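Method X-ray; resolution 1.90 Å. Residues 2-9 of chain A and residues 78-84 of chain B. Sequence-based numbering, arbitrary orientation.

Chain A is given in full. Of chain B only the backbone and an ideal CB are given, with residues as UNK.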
# COMPACT_ATOMS: atom_id res chain seq x y z
N PRO A 2 16.03 13.79 -8.22
CA PRO A 2 15.68 12.88 -7.13
C PRO A 2 14.31 13.19 -6.50
O PRO A 2 13.56 14.03 -7.01
CB PRO A 2 16.81 13.08 -6.11
CG PRO A 2 17.67 14.23 -6.66
CD PRO A 2 17.42 14.25 -8.13
N LEU A 3 14.00 12.51 -5.40
CA LEU A 3 12.73 12.68 -4.71
C LEU A 3 12.93 13.53 -3.46
O LEU A 3 14.05 13.88 -3.09
CB LEU A 3 12.15 11.30 -4.38
CG LEU A 3 12.00 10.42 -5.62
CD1 LEU A 3 11.95 8.94 -5.30
CD2 LEU A 3 10.76 10.84 -6.40
N THR A 4 11.82 13.87 -2.80
CA THR A 4 11.85 14.72 -1.62
C THR A 4 11.13 14.05 -0.46
O THR A 4 10.49 13.00 -0.59
CB THR A 4 11.20 16.09 -1.86
OG1 THR A 4 9.78 15.92 -1.97
CG2 THR A 4 11.73 16.74 -3.13
N LYS A 5 11.21 14.72 0.69
CA LYS A 5 10.61 14.19 1.92
C LYS A 5 9.12 13.95 1.74
O LYS A 5 8.58 12.97 2.26
CB LYS A 5 10.88 15.16 3.08
CG LYS A 5 10.18 14.80 4.40
CD LYS A 5 10.18 15.99 5.38
CE LYS A 5 9.12 15.80 6.48
NZ LYS A 5 9.18 16.78 7.63
N GLN A 6 8.45 14.83 0.99
CA GLN A 6 7.01 14.67 0.79
C GLN A 6 6.68 13.40 0.03
O GLN A 6 5.68 12.75 0.32
CB GLN A 6 6.43 15.89 0.05
CG GLN A 6 4.90 15.95 0.10
CD GLN A 6 4.34 15.82 1.53
OE1 GLN A 6 3.42 15.03 1.80
NE2 GLN A 6 4.88 16.62 2.44
N ASP A 7 7.51 13.06 -0.97
CA ASP A 7 7.32 11.83 -1.73
C ASP A 7 7.41 10.61 -0.83
O ASP A 7 6.54 9.72 -0.86
CB ASP A 7 8.37 11.73 -2.84
CG ASP A 7 8.20 12.80 -3.90
OD1 ASP A 7 7.08 12.91 -4.44
OD2 ASP A 7 9.18 13.51 -4.19
N ALA A 8 8.47 10.53 -0.03
CA ALA A 8 8.63 9.39 0.86
C ALA A 8 7.43 9.27 1.79
O ALA A 8 6.88 8.18 1.98
CB ALA A 8 9.93 9.52 1.63
N VAL A 9 6.97 10.41 2.34
CA VAL A 9 5.81 10.41 3.22
C VAL A 9 4.58 9.93 2.46
O VAL A 9 3.81 9.11 2.96
CB VAL A 9 5.58 11.81 3.82
CG1 VAL A 9 4.21 11.89 4.51
CG2 VAL A 9 6.71 12.19 4.78
N UNK B 78 22.42 12.67 -2.24
CA UNK B 78 22.56 13.75 -1.26
C UNK B 78 21.23 14.41 -0.95
O UNK B 78 20.97 14.76 0.21
CB UNK B 78 23.55 14.80 -1.77
N UNK B 79 20.36 14.56 -1.95
CA UNK B 79 19.06 15.18 -1.70
C UNK B 79 18.16 14.33 -0.82
O UNK B 79 17.12 14.82 -0.36
CB UNK B 79 18.35 15.46 -3.03
N UNK B 80 18.52 13.07 -0.56
CA UNK B 80 17.73 12.18 0.27
C UNK B 80 18.23 12.07 1.69
O UNK B 80 17.48 11.62 2.56
CB UNK B 80 17.69 10.79 -0.36
N UNK B 81 19.48 12.49 1.95
CA UNK B 81 20.05 12.36 3.29
C UNK B 81 19.17 12.97 4.37
O UNK B 81 19.10 12.45 5.48
CB UNK B 81 21.43 13.01 3.33
N UNK B 82 18.46 14.06 4.04
CA UNK B 82 17.78 14.84 5.07
C UNK B 82 16.66 14.06 5.74
O UNK B 82 16.40 14.26 6.94
CB UNK B 82 17.22 16.13 4.47
N UNK B 83 15.99 13.17 5.02
CA UNK B 83 14.87 12.45 5.61
C UNK B 83 15.08 10.96 5.73
O UNK B 83 14.22 10.28 6.31
CB UNK B 83 13.61 12.71 4.79
N UNK B 84 16.21 10.42 5.23
CA UNK B 84 16.50 8.99 5.31
C UNK B 84 17.55 8.63 6.35
O UNK B 84 17.70 7.45 6.66
CB UNK B 84 16.96 8.49 3.94

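Position 78 has helical backbone angles, and its CA-to-CB bond points sideways to chain A. No chain A atom lies within 5.5 Å of the ideal CB, so chain A sets no demand and many side chains would do. The residue is Ala B78.

Position 79 points its CB toward chain A. The ideal CB already lies 3.9 Å from Pro A2 CG and 4.6 Å from Leu A3 O. A small apolar side chain fits directly; a longer one would have to turn aside from the proline ring. The residue is Ala B79. Its CB packs on Pro A2 CG at 3.9 Å.

Position 80 points sideways, and its ideal CB has no chain A atom within 5.5 Å. Chain A nevertheless offers a backbone donor, Leu A3 N, farther along. A side chain long enough to bring an acceptor there would suit: His, Gln or Glu are candidates. The residue is His B80. With chi1 at m, the ring reaches back to chain A, and Leu A3 N donates to His B80 NE2 at 3.0 Å with an N-H...acceptor angle of 155°. The donor sits at the ring edge, near its plane, where the lone pair of an acceptor nitrogen lies. Pro A2 CB is also close, 3.4 Å from His B80 NE2.

Position 81 is helical and out of reach of chain A. Almost any helix-compatible residue would suit, including a long polar one. Arg B81 makes no contact with the chain A stretch, and its NH1 and NH2 are hydrogen-bonded elsewhere in the structure.

Position 82 points toward chain A, but the space before its CB is open. Ala B82 CB comes no nearer than 6.6 Å, to Lys A5 CB, and makes no contact.

Position 83 points toward the first turn of the chain A helix. The ideal CB is 4.0 Å from Lys A5 CG, and the CB of Ala A8 lies beyond. A broad apolar side chain would suit, such as Phe, Leu or Met. The residue is Phe B83, with chi1 at p. Lys A5 CA lies over one ring face, 3.7 Å from the centroid and 19° off the normal, a CH-pi contact. Ala A8 CB packs against Phe B83 CE1 at 3.9 Å.

Position 84 points sideways with nothing near its CB. Chain A sets no demand here, and many side chains would do. The end of Leu B84 comes nearer, but CD2 still lies 5.2 Å from Ala A8 CB.

Chain B, residues 78-84: AAHRAFL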
# COMPACT_ATOMS: atom_id res chain seq x y z
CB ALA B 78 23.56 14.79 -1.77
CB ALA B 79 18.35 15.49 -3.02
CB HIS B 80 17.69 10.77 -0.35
CG HIS B 80 17.01 10.70 -1.68
ND1 HIS B 80 17.00 9.56 -2.45
CD2 HIS B 80 16.32 11.63 -2.38
CE1 HIS B 80 16.33 9.79 -3.57
NE2 HIS B 80 15.91 11.05 -3.55
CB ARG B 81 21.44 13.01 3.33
CG ARG B 81 22.38 12.53 2.23
CD ARG B 81 23.70 13.28 2.27
NE ARG B 81 24.43 13.01 3.51
CZ ARG B 81 25.31 12.03 3.66
NH1 ARG B 81 25.57 11.21 2.64
NH2 ARG B 81 25.92 11.86 4.82
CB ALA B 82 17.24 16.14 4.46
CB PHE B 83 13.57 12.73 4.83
CG PHE B 83 13.68 12.47 3.36
CD1 PHE B 83 13.42 11.21 2.86
CD2 PHE B 83 14.01 13.49 2.48
CE1 PHE B 83 13.51 10.96 1.51
CE2 PHE B 83 14.10 13.25 1.11
CZ PHE B 83 13.84 11.98 0.62
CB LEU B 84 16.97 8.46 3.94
CG LEU B 84 15.95 8.43 2.81
CD1 LEU B 84 16.49 7.62 1.63
CD2 LEU B 84 14.63 7.89 3.27
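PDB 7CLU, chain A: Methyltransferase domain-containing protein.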